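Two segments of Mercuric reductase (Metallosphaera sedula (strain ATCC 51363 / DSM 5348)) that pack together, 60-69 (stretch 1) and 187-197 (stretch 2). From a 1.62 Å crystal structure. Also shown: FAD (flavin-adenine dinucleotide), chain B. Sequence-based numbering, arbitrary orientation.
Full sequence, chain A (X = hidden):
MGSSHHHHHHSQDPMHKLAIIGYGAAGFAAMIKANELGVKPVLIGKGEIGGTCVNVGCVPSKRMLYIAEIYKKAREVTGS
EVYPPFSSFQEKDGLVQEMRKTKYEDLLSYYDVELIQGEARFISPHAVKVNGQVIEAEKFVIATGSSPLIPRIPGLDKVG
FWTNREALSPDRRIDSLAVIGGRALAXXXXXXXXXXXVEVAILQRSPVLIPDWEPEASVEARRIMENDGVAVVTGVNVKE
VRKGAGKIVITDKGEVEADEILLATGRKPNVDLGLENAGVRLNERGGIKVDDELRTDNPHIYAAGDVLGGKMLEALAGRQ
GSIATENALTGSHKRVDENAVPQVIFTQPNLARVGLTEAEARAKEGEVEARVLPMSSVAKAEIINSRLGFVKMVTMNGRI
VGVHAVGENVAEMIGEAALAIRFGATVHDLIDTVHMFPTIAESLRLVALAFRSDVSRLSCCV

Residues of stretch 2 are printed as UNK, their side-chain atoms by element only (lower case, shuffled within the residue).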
ATOM      1  N   PRO A  60       6.505   4.257 -19.104  1.00 15.03           N
ATOM      2  CA  PRO A  60       6.662   3.074 -19.926  1.00 14.93           C
ATOM      3  C   PRO A  60       7.405   1.913 -19.171  1.00 14.97           C
ATOM      4  O   PRO A  60       7.083   0.714 -19.412  1.00 15.45           O
ATOM      5  CB  PRO A  60       7.587   3.568 -21.070  1.00 16.68           C
ATOM      6  CG  PRO A  60       8.078   4.892 -20.576  1.00 18.18           C
ATOM      7  CD  PRO A  60       7.083   5.463 -19.748  1.00 17.14           C
ATOM      8  N   SER A  61       8.279   2.254 -18.215  1.00 15.16           N
ATOM      9  CA  SER A  61       9.059   1.233 -17.504  1.00 15.53           C
ATOM     10  C   SER A  61       8.113   0.426 -16.540  1.00 14.73           C
ATOM     11  O   SER A  61       8.121  -0.842 -16.532  1.00 14.77           O
ATOM     12  CB  SER A  61      10.279   1.725 -16.842  1.00 18.77           C
ATOM     13  OG  SER A  61       9.996   2.677 -15.893  1.00 21.79           O
ATOM     14  N   LYS A  62       7.263   1.149 -15.858  1.00 13.71           N
ATOM     15  CA  LYS A  62       6.309   0.435 -14.945  1.00 14.67           C
ATOM     16  C   LYS A  62       5.323  -0.333 -15.760  1.00 14.22           C
ATOM     17  O   LYS A  62       4.834  -1.370 -15.309  1.00 14.59           O
ATOM     18  CB  LYS A  62       5.722   1.427 -13.919  1.00 16.96           C
ATOM     19  CG  LYS A  62       6.612   1.621 -12.620  1.00 22.25           C
ATOM     20  CD  LYS A  62       8.180   1.648 -12.776  1.00 26.33           C
ATOM     21  CE  LYS A  62       8.794   2.912 -12.719  1.00 35.89           C
ATOM     22  NZ  LYS A  62      10.244   2.606 -12.965  1.00 22.00           N
ATOM     23  N   ARG A  63       4.905   0.167 -16.916  1.00 13.98           N
ATOM     24  CA  ARG A  63       3.993  -0.620 -17.719  1.00 13.54           C
ATOM     25  C   ARG A  63       4.627  -1.925 -18.127  1.00 14.16           C
ATOM     26  O   ARG A  63       3.990  -2.996 -18.055  1.00 14.44           O
ATOM     27  CB  ARG A  63       3.511   0.172 -18.938  1.00 15.52           C
ATOM     28  CG  ARG A  63       2.676  -0.640 -19.924  1.00 15.24           C
ATOM     29  CD  ARG A  63       1.327  -1.043 -19.268  1.00 16.46           C
ATOM     30  NE  ARG A  63       0.452  -1.518 -20.294  1.00 22.78           N
ATOM     31  CZ  ARG A  63      -0.774  -1.923 -20.056  1.00 32.13           C
ATOM     32  NH1 ARG A  63      -1.284  -1.901 -18.836  1.00 33.55           N
ATOM     33  NH2 ARG A  63      -1.472  -2.437 -21.080  1.00 32.80           N
ATOM     34  N   MET A  64       5.878  -1.875 -18.607  1.00 13.10           N
ATOM     35  CA  MET A  64       6.480  -3.127 -19.057  1.00 15.48           C
ATOM     36  C   MET A  64       6.762  -4.089 -17.879  1.00 16.02           C
ATOM     37  O   MET A  64       6.633  -5.316 -17.993  1.00 15.01           O
ATOM     38  CB  MET A  64       7.763  -2.896 -19.774  1.00 16.35           C
ATOM     39  CG  MET A  64       7.629  -2.140 -21.073  1.00 17.70           C
ATOM     40  SD  MET A  64       6.293  -2.762 -22.154  1.00 20.85           S
ATOM     41  CE  MET A  64       6.671  -4.402 -22.367  1.00 19.93           C
ATOM     42  N   LEU A  65       7.041  -3.565 -16.684  1.00 13.24           N
ATOM     43  CA  LEU A  65       7.221  -4.445 -15.533  1.00 13.01           C
ATOM     44  C   LEU A  65       5.916  -5.062 -15.111  1.00 13.01           C
ATOM     45  O   LEU A  65       5.930  -6.227 -14.675  1.00 14.64           O
ATOM     46  CB  LEU A  65       7.808  -3.645 -14.288  1.00 13.30           C
ATOM     47  CG  LEU A  65       9.295  -3.312 -14.440  1.00 15.09           C
ATOM     48  CD1 LEU A  65       9.644  -2.197 -13.482  1.00 16.11           C
ATOM     49  CD2 LEU A  65      10.089  -4.520 -14.105  1.00 18.83           C
ATOM     50  N   TYR A  66       4.796  -4.365 -15.286  1.00 12.25           N
ATOM     51  CA  TYR A  66       3.427  -4.900 -14.993  1.00 12.81           C
ATOM     52  C   TYR A  66       3.134  -6.074 -15.929  1.00 13.69           C
ATOM     53  O   TYR A  66       2.737  -7.174 -15.483  1.00 14.28           O
ATOM     54  CB  TYR A  66       2.397  -3.812 -15.063  1.00 15.51           C
ATOM     55  CG  TYR A  66       0.986  -4.358 -15.105  1.00 14.20           C
ATOM     56  CD1 TYR A  66       0.429  -4.837 -13.979  1.00 16.58           C
ATOM     57  CD2 TYR A  66       0.256  -4.370 -16.299  1.00 15.56           C
ATOM     58  CE1 TYR A  66      -0.867  -5.337 -14.046  1.00 16.86           C
ATOM     59  CE2 TYR A  66      -1.021  -4.869 -16.358  1.00 16.10           C
ATOM     60  CZ  TYR A  66      -1.519  -5.404 -15.247  1.00 17.35           C
ATOM     61  OH  TYR A  66      -2.851  -5.890 -15.376  1.00 21.57           O
ATOM     62  N   ILE A  67       3.384  -5.822 -17.201  1.00 13.07           N
ATOM     63  CA  ILE A  67       3.165  -6.898 -18.237  1.00 14.56           C
ATOM     64  C   ILE A  67       4.039  -8.075 -17.916  1.00 14.78           C
ATOM     65  O   ILE A  67       3.563  -9.249 -17.922  1.00 15.80           O
ATOM     66  CB  ILE A  67       3.516  -6.373 -19.617  1.00 16.69           C
ATOM     67  CG1 ILE A  67       2.455  -5.395 -19.983  1.00 19.08           C
ATOM     68  CG2 ILE A  67       3.415  -7.551 -20.615  1.00 17.94           C
ATOM     69  CD1 ILE A  67       2.759  -4.702 -21.220  1.00 26.31           C
ATOM     70  N   ALA A  68       5.302  -7.862 -17.576  1.00 14.34           N
ATOM     71  CA  ALA A  68       6.202  -8.914 -17.198  1.00 14.54           C
ATOM     72  C   ALA A  68       5.632  -9.758 -15.995  1.00 13.84           C
ATOM     73  O   ALA A  68       5.764 -10.983 -15.953  1.00 15.52           O
ATOM     74  CB  ALA A  68       7.573  -8.481 -16.932  1.00 15.74           C
ATOM     75  N   GLU A  69       5.199  -9.048 -14.984  1.00 13.37           N
ATOM     76  CA  GLU A  69       4.654  -9.638 -13.800  1.00 14.93           C
ATOM     77  C   GLU A  69       3.417 -10.510 -14.059  1.00 15.79           C
ATOM     78  O   GLU A  69       3.310 -11.617 -13.501  1.00 15.28           O
ATOM     79  CB  GLU A  69       4.340  -8.559 -12.743  1.00 17.17           C
ATOM     80  CG  GLU A  69       3.611  -9.114 -11.535  1.00 22.84           C
ATOM     81  CD  GLU A  69       2.038  -8.999 -11.536  1.00 35.00           C
ATOM     82  OE1 GLU A  69       1.481  -7.902 -11.892  1.00 36.59           O
ATOM     83  OE2 GLU A  69       1.344 -10.017 -11.079  1.00 37.81           O
ATOM     84  N   UNK A 187      18.404  -3.076 -12.067  1.00 14.49           N
ATOM     85  CA  UNK A 187      17.533  -4.083 -11.462  1.00 14.71           C
ATOM     86  C   UNK A 187      16.184  -4.169 -12.202  1.00 13.75           C
ATOM     87  O   UNK A 187      15.703  -5.301 -12.461  1.00 15.73           O
ATOM     88  c   UNK A 187      18.608  -3.846  -9.131  1.00 16.75           C
ATOM     89  c   UNK A 187      18.158  -3.625  -7.655  1.00 17.83           C
ATOM     90  c   UNK A 187      19.494  -4.994  -9.215  1.00 21.01           C
ATOM     91  c   UNK A 187      17.350  -3.893  -9.942  1.00 14.20           C
ATOM     92  N   UNK A 188      15.566  -3.060 -12.408  1.00 13.54           N
ATOM     93  CA  UNK A 188      14.291  -3.062 -13.100  1.00 12.70           C
ATOM     94  C   UNK A 188      14.357  -3.640 -14.524  1.00 13.70           C
ATOM     95  O   UNK A 188      13.623  -4.472 -14.890  1.00 14.29           O
ATOM     96  o   UNK A 188      12.018   0.683 -10.640  1.00 19.73           O
ATOM     97  c   UNK A 188      13.170  -1.202 -11.723  1.00 16.94           C
ATOM     98  c   UNK A 188      12.499   0.169 -11.744  1.00 22.12           C
ATOM     99  o   UNK A 188      12.462   0.795 -12.859  1.00 22.79           O
ATOM    100  c   UNK A 188      13.683  -1.677 -13.115  1.00 14.26           C
ATOM    101  N   UNK A 189      15.333  -3.155 -15.317  1.00 13.04           N
ATOM    102  CA  UNK A 189      15.434  -3.706 -16.688  1.00 13.56           C
ATOM    103  C   UNK A 189      15.874  -5.120 -16.694  1.00 13.52           C
ATOM    104  O   UNK A 189      15.476  -5.906 -17.575  1.00 14.08           O
ATOM    105  c   UNK A 189      14.175  -0.489 -19.501  1.00 18.20           C
ATOM    106  c   UNK A 189      15.742  -1.531 -18.017  1.00 15.25           C
ATOM    107  c   UNK A 189      16.088  -0.292 -17.508  1.00 19.01           C
ATOM    108  c   UNK A 189      15.435   0.870 -18.017  1.00 20.55           C
ATOM    109  c   UNK A 189      14.420   0.722 -18.976  1.00 19.58           C
ATOM    110  c   UNK A 189      14.858  -1.575 -19.084  1.00 17.36           C
ATOM    111  c   UNK A 189      16.388  -2.802 -17.567  1.00 13.91           C
ATOM    112  N   UNK A 190      16.785  -5.542 -15.800  1.00 14.22           N
ATOM    113  CA  UNK A 190      17.160  -6.938 -15.748  1.00 14.05           C
ATOM    114  C   UNK A 190      15.986  -7.837 -15.429  1.00 16.31           C
ATOM    115  O   UNK A 190      15.807  -8.893 -16.084  1.00 15.61           O
ATOM    116  c   UNK A 190      18.282  -7.204 -14.789  1.00 14.97           C
ATOM    117  N   UNK A 191      15.143  -7.493 -14.470  1.00 14.58           N
ATOM    118  CA  UNK A 191      14.003  -8.289 -14.198  1.00 15.59           C
ATOM    119  C   UNK A 191      13.006  -8.261 -15.369  1.00 15.03           C
ATOM    120  O   UNK A 191      12.497  -9.277 -15.740  1.00 14.50           O
ATOM    121  c   UNK A 191      11.448  -8.392 -11.273  1.00 17.72           C
ATOM    122  n   UNK A 191      11.794  -9.225 -10.356  1.00 19.12           N
ATOM    123  o   UNK A 191      10.396  -7.709 -11.249  1.00 23.16           O
ATOM    124  c   UNK A 191      13.292  -7.835 -12.923  1.00 16.80           C
ATOM    125  c   UNK A 191      12.056  -8.677 -12.678  1.00 18.18           C
ATOM    126  N   UNK A 192      12.770  -7.110 -15.983  1.00 15.38           N
ATOM    127  CA  UNK A 192      11.912  -6.952 -17.076  1.00 15.25           C
ATOM    128  C   UNK A 192      12.323  -7.884 -18.225  1.00 15.38           C
ATOM    129  O   UNK A 192      11.495  -8.689 -18.680  1.00 17.12           O
ATOM    130  s   UNK A 192      11.413  -3.536 -19.477  1.00 19.52           S
ATOM    131  c   UNK A 192      11.185  -2.408 -18.074  1.00 18.53           C
ATOM    132  c   UNK A 192      11.925  -5.518 -17.595  1.00 17.24           C
ATOM    133  c   UNK A 192      11.017  -5.145 -18.758  1.00 19.47           C
ATOM    134  N   UNK A 193      13.620  -7.846 -18.612  1.00 14.66           N
ATOM    135  CA  UNK A 193      14.024  -8.649 -19.790  1.00 14.14           C
ATOM    136  C   UNK A 193      14.158 -10.066 -19.442  1.00 15.61           C
ATOM    137  O   UNK A 193      13.772 -10.946 -20.241  1.00 16.52           O
ATOM    138  c   UNK A 193      15.331  -8.035 -20.376  1.00 14.68           C
ATOM    139  c   UNK A 193      15.060  -6.967 -21.425  1.00 15.66           C
ATOM    140  c   UNK A 193      15.277  -7.228 -22.800  1.00 18.38           C
ATOM    141  c   UNK A 193      14.137  -4.797 -22.143  1.00 16.44           C
ATOM    142  c   UNK A 193      14.436  -5.108 -23.472  1.00 17.69           C
ATOM    143  c   UNK A 193      14.487  -5.720 -21.139  1.00 17.51           C
ATOM    144  c   UNK A 193      14.997  -6.308 -23.750  1.00 18.91           C
ATOM    145  o   UNK A 193      14.114  -4.230 -24.447  1.00 19.13           O
ATOM    146  N   UNK A 194      14.592 -10.418 -18.232  1.00 16.40           N
ATOM    147  CA  UNK A 194      14.607 -11.851 -17.867  1.00 17.53           C
ATOM    148  C   UNK A 194      13.225 -12.481 -17.900  1.00 18.98           C
ATOM    149  O   UNK A 194      13.037 -13.624 -18.357  1.00 18.09           O
ATOM    150  o   UNK A 194      14.641 -11.519 -15.472  1.00 25.84           O
ATOM    151  c   UNK A 194      15.324 -12.064 -16.558  1.00 21.51           C
ATOM    152  N   UNK A 195      12.214 -11.709 -17.576  1.00 16.20           N
ATOM    153  CA  UNK A 195      10.797 -12.169 -17.572  1.00 18.91           C
ATOM    154  C   UNK A 195      10.224 -12.161 -18.989  1.00 19.94           C
ATOM    155  O   UNK A 195       9.044 -12.389 -19.232  1.00 22.26           O
ATOM    156  c   UNK A 195       9.972 -11.346 -16.571  1.00 17.59           C
ATOM    157  c   UNK A 195       8.728 -11.064 -11.812  1.00 15.09           C
ATOM    158  c   UNK A 195      10.339 -11.647 -15.158  1.00 17.03           C
ATOM    159  c   UNK A 195       9.436 -10.856 -14.200  1.00 16.59           C
ATOM    160  n   UNK A 195       9.615 -11.309 -12.817  1.00 16.97           N
ATOM    161  n   UNK A 195       8.965 -11.687 -10.653  1.00 18.28           N
ATOM    162  n   UNK A 195       7.727 -10.254 -12.023  1.00 14.73           N
ATOM    163  N   UNK A 196      11.069 -11.695 -19.932  1.00 18.65           N
ATOM    164  CA  UNK A 196      10.733 -11.849 -21.402  1.00 19.40           C
ATOM    165  C   UNK A 196      11.558 -12.906 -22.102  1.00 20.57           C
ATOM    166  O   UNK A 196      11.729 -12.795 -23.349  1.00 24.11           O
ATOM    167  s   UNK A 196       9.847  -8.050 -22.084  1.00 31.91           S
ATOM    168  c   UNK A 196       8.623  -7.247 -20.958  1.00 32.14           C
ATOM    169  c   UNK A 196      10.785 -10.557 -22.066  1.00 21.77           C
ATOM    170  c   UNK A 196       9.808  -9.639 -21.436  1.00 27.29           C
ATOM    171  N   UNK A 197      12.083 -13.863 -21.362  1.00 19.92           N
ATOM    172  CA  UNK A 197      12.865 -14.962 -21.850  1.00 23.51           C
ATOM    173  C   UNK A 197      14.192 -14.519 -22.503  1.00 23.97           C
ATOM    174  O   UNK A 197      14.656 -15.097 -23.479  1.00 27.42           O
ATOM    175  c   UNK A 197      11.401 -17.787 -24.029  1.00 39.33           C
ATOM    176  c   UNK A 197      11.363 -19.303 -23.992  1.00 45.70           C
ATOM    177  c   UNK A 197      12.013 -15.721 -22.890  1.00 30.00           C
ATOM    178  n   UNK A 197      12.642 -19.890 -23.540  1.00 49.00           N
ATOM    179  c   UNK A 197      12.097 -17.208 -22.801  1.00 35.84           C
TER
HETATM  180  PA  FAD B 501      13.229  16.288 -17.491  1.00 17.78           P
HETATM  181  O1A FAD B 501      11.803  15.792 -17.463  1.00 19.64           O
HETATM  182  O2A FAD B 501      14.254  15.586 -18.350  1.00 18.26           O
HETATM  183  O5B FAD B 501      13.213  17.846 -17.899  1.00 17.74           O
HETATM  184  C5B FAD B 501      14.058  18.330 -18.940  1.00 17.11           C
HETATM  185  C4B FAD B 501      13.205  18.769 -20.123  1.00 17.73           C
HETATM  186  O4B FAD B 501      13.542  20.109 -20.491  1.00 19.23           O
HETATM  187  C3B FAD B 501      13.442  17.880 -21.333  1.00 20.09           C
HETATM  188  O3B FAD B 501      12.221  17.247 -21.725  1.00 25.99           O
HETATM  189  C2B FAD B 501      13.934  18.791 -22.440  1.00 19.08           C
HETATM  190  O2B FAD B 501      13.029  18.748 -23.548  1.00 23.94           O
HETATM  191  C1B FAD B 501      13.971  20.193 -21.853  1.00 18.32           C
HETATM  192  N9A FAD B 501      15.356  20.723 -21.910  1.00 17.10           N
HETATM  193  C8A FAD B 501      16.456  20.101 -21.449  1.00 16.71           C
HETATM  194  N7A FAD B 501      17.568  20.853 -21.654  1.00 19.54           N
HETATM  195  C5A FAD B 501      17.179  21.989 -22.263  1.00 17.10           C
HETATM  196  C6A FAD B 501      17.846  23.215 -22.762  1.00 17.35           C
HETATM  197  N6A FAD B 501      19.186  23.381 -22.648  1.00 20.32           N
HETATM  198  N1A FAD B 501      17.071  24.164 -23.334  1.00 18.49           N
HETATM  199  C2A FAD B 501      15.739  24.012 -23.453  1.00 19.44           C
HETATM  200  N3A FAD B 501      15.069  22.927 -23.022  1.00 19.50           N
HETATM  201  C4A FAD B 501      15.721  21.899 -22.429  1.00 17.83           C
HETATM  202  N1  FAD B 501      11.239   8.478 -11.104  1.00 16.17           N
HETATM  203  C2  FAD B 501      10.280   8.073 -10.234  1.00 19.73           C
HETATM  204  O2  FAD B 501       9.963   8.832  -9.293  1.00 18.81           O
HETATM  205  N3  FAD B 501       9.655   6.887 -10.343  1.00 18.22           N
HETATM  206  C4  FAD B 501       9.936   6.018 -11.321  1.00 22.99           C
HETATM  207  O4  FAD B 501       9.337   4.922 -11.396  1.00 24.59           O
HETATM  208  C4X FAD B 501      10.974   6.385 -12.315  1.00 19.87           C
HETATM  209  N5  FAD B 501      11.316   5.563 -13.332  1.00 19.22           N
HETATM  210  C5X FAD B 501      12.268   5.927 -14.224  1.00 17.24           C
HETATM  211  C6  FAD B 501      12.604   5.065 -15.262  1.00 16.55           C
HETATM  212  C7  FAD B 501      13.580   5.431 -16.182  1.00 17.65           C
HETATM  213  C7M FAD B 501      13.942   4.496 -17.306  1.00 18.69           C
HETATM  214  C8  FAD B 501      14.268   6.743 -16.057  1.00 18.79           C
HETATM  215  C8M FAD B 501      15.326   7.136 -17.055  1.00 18.68           C
HETATM  216  C9  FAD B 501      13.936   7.607 -15.021  1.00 16.81           C
HETATM  217  C9A FAD B 501      12.960   7.242 -14.101  1.00 17.00           C
HETATM  218  N10 FAD B 501      12.617   8.112 -13.047  1.00 16.62           N
HETATM  219  C10 FAD B 501      11.623   7.703 -12.138  1.00 17.59           C
HETATM  220  C1' FAD B 501      13.279   9.410 -12.900  1.00 16.27           C
HETATM  221  C2' FAD B 501      12.354  10.512 -13.403  1.00 18.32           C
HETATM  222  O2' FAD B 501      11.896  10.187 -14.721  1.00 21.07           O
HETATM  223  C3' FAD B 501      13.070  11.856 -13.431  1.00 20.35           C
HETATM  224  O3' FAD B 501      13.665  12.107 -12.153  1.00 21.49           O
HETATM  225  C4' FAD B 501      12.102  12.984 -13.771  1.00 20.13           C
HETATM  226  O4' FAD B 501      11.654  12.837 -15.122  1.00 23.83           O
HETATM  227  C5' FAD B 501      12.767  14.345 -13.601  1.00 18.28           C
HETATM  228  O5' FAD B 501      12.098  15.306 -14.414  1.00 17.38           O
HETATM  229  P   FAD B 501      12.799  16.712 -14.762  1.00 15.20           P
HETATM  230  O1P FAD B 501      11.739  17.650 -15.289  1.00 14.88           O
HETATM  231  O2P FAD B 501      13.648  17.122 -13.583  1.00 14.52           O
HETATM  232  O3P FAD B 501      13.779  16.325 -15.978  1.00 15.00           O
HETATM  233  O   HOH W   1      12.544   3.321 -10.555  1.00 41.99           O
HETATM  234  O   HOH W   2       8.049  -7.746 -13.307  1.00 19.27           O
HETATM  235  O   HOH W   3       6.916 -12.758 -17.858  1.00 19.29           O

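Position 187 carries four carbons, forked at the second, and its side chain does not reach stretch 1; the fork without a heteroatom identifies Leu187. Position 188 has three carbons, the third bearing two oxygens, a carboxylate on a two-carbon stem. One oxygen lies 2.9 Å from Lys62 NZ, and the backbone O of 188 lies 3.6 Å from Leu65 CD2. This is Glu188.

At 189 one carbon leads to a six-carbon ring without oxygen. Its CA-to-CB bond points away from stretch 1, and the ring edge, near its plane, meets the flavin methyl C7M: Phe189. Position 190 has a single carbon and touches nothing on stretch 1, hence Ala190. Position 191 has three carbons, the last bearing one oxygen and one nitrogen, an amide; the oxygen is 4.3 Å from Leu65 CD2. It is Gln191.

Position 192 is an unbranched run of two carbons, sulfur and a carbon. The sulfur sits 3.7 Å from Met64 CB, the terminal carbon 3.8 Å from Ser61 O, and CB 4.1 Å from Leu65 CD2. A thioether in this order means Met192. Position 193 pairs one carbon with a six-carbon ring bearing an oxygen, and makes no contact with stretch 1: Tyr193. Position 194, one carbon and one oxygen, is also remote from stretch 1, and is Ser194.

At 195, three carbons, a nitrogen and a carbon with two further nitrogens describe a guanidinium. CB packs 3.8 Å from Ala68 CB, and one terminal nitrogen approaches Glu69 CA at 3.6 Å; this is Arg195. Position 196 repeats the thioether pattern, its terminal carbon 3.7 Å from Met64 CE and 4.3 Å from Ala68 CB: Met196. Position 197, four carbons in a row ending in nitrogen, lies beyond reach and is Lys197.

The helices cross at 40°, with axes 9.2 Å apart at closest approach; the two stretches bury 540 Å², both sides summed. The CA atoms of Leu65 and Met192 lie 5.5 Å apart, those of Ala68 and Arg195 5.6 Å; the small methyl of Ala68 accompanies this close backbone approach. Met64, Leu65 and Ala68 form an apolar seam with Met192 and, just past the end of its helix, Met196. At one end, Lys62 NZ and Glu188 OE1, 2.9 Å apart, form a salt bridge whose hydrogen bond is weak; Lys62 NZ also donates to Ser61 OG at 2.9 Å and to FAD N5 at 3.2 Å, tying the contact to the flavin. Toward the other end, water 3 donates to Ala68 O at 2.8 Å and to Arg195 O at 2.6 Å, bridging the two backbones.

Stretch 2 (187-197) LEFAQMYSRMK
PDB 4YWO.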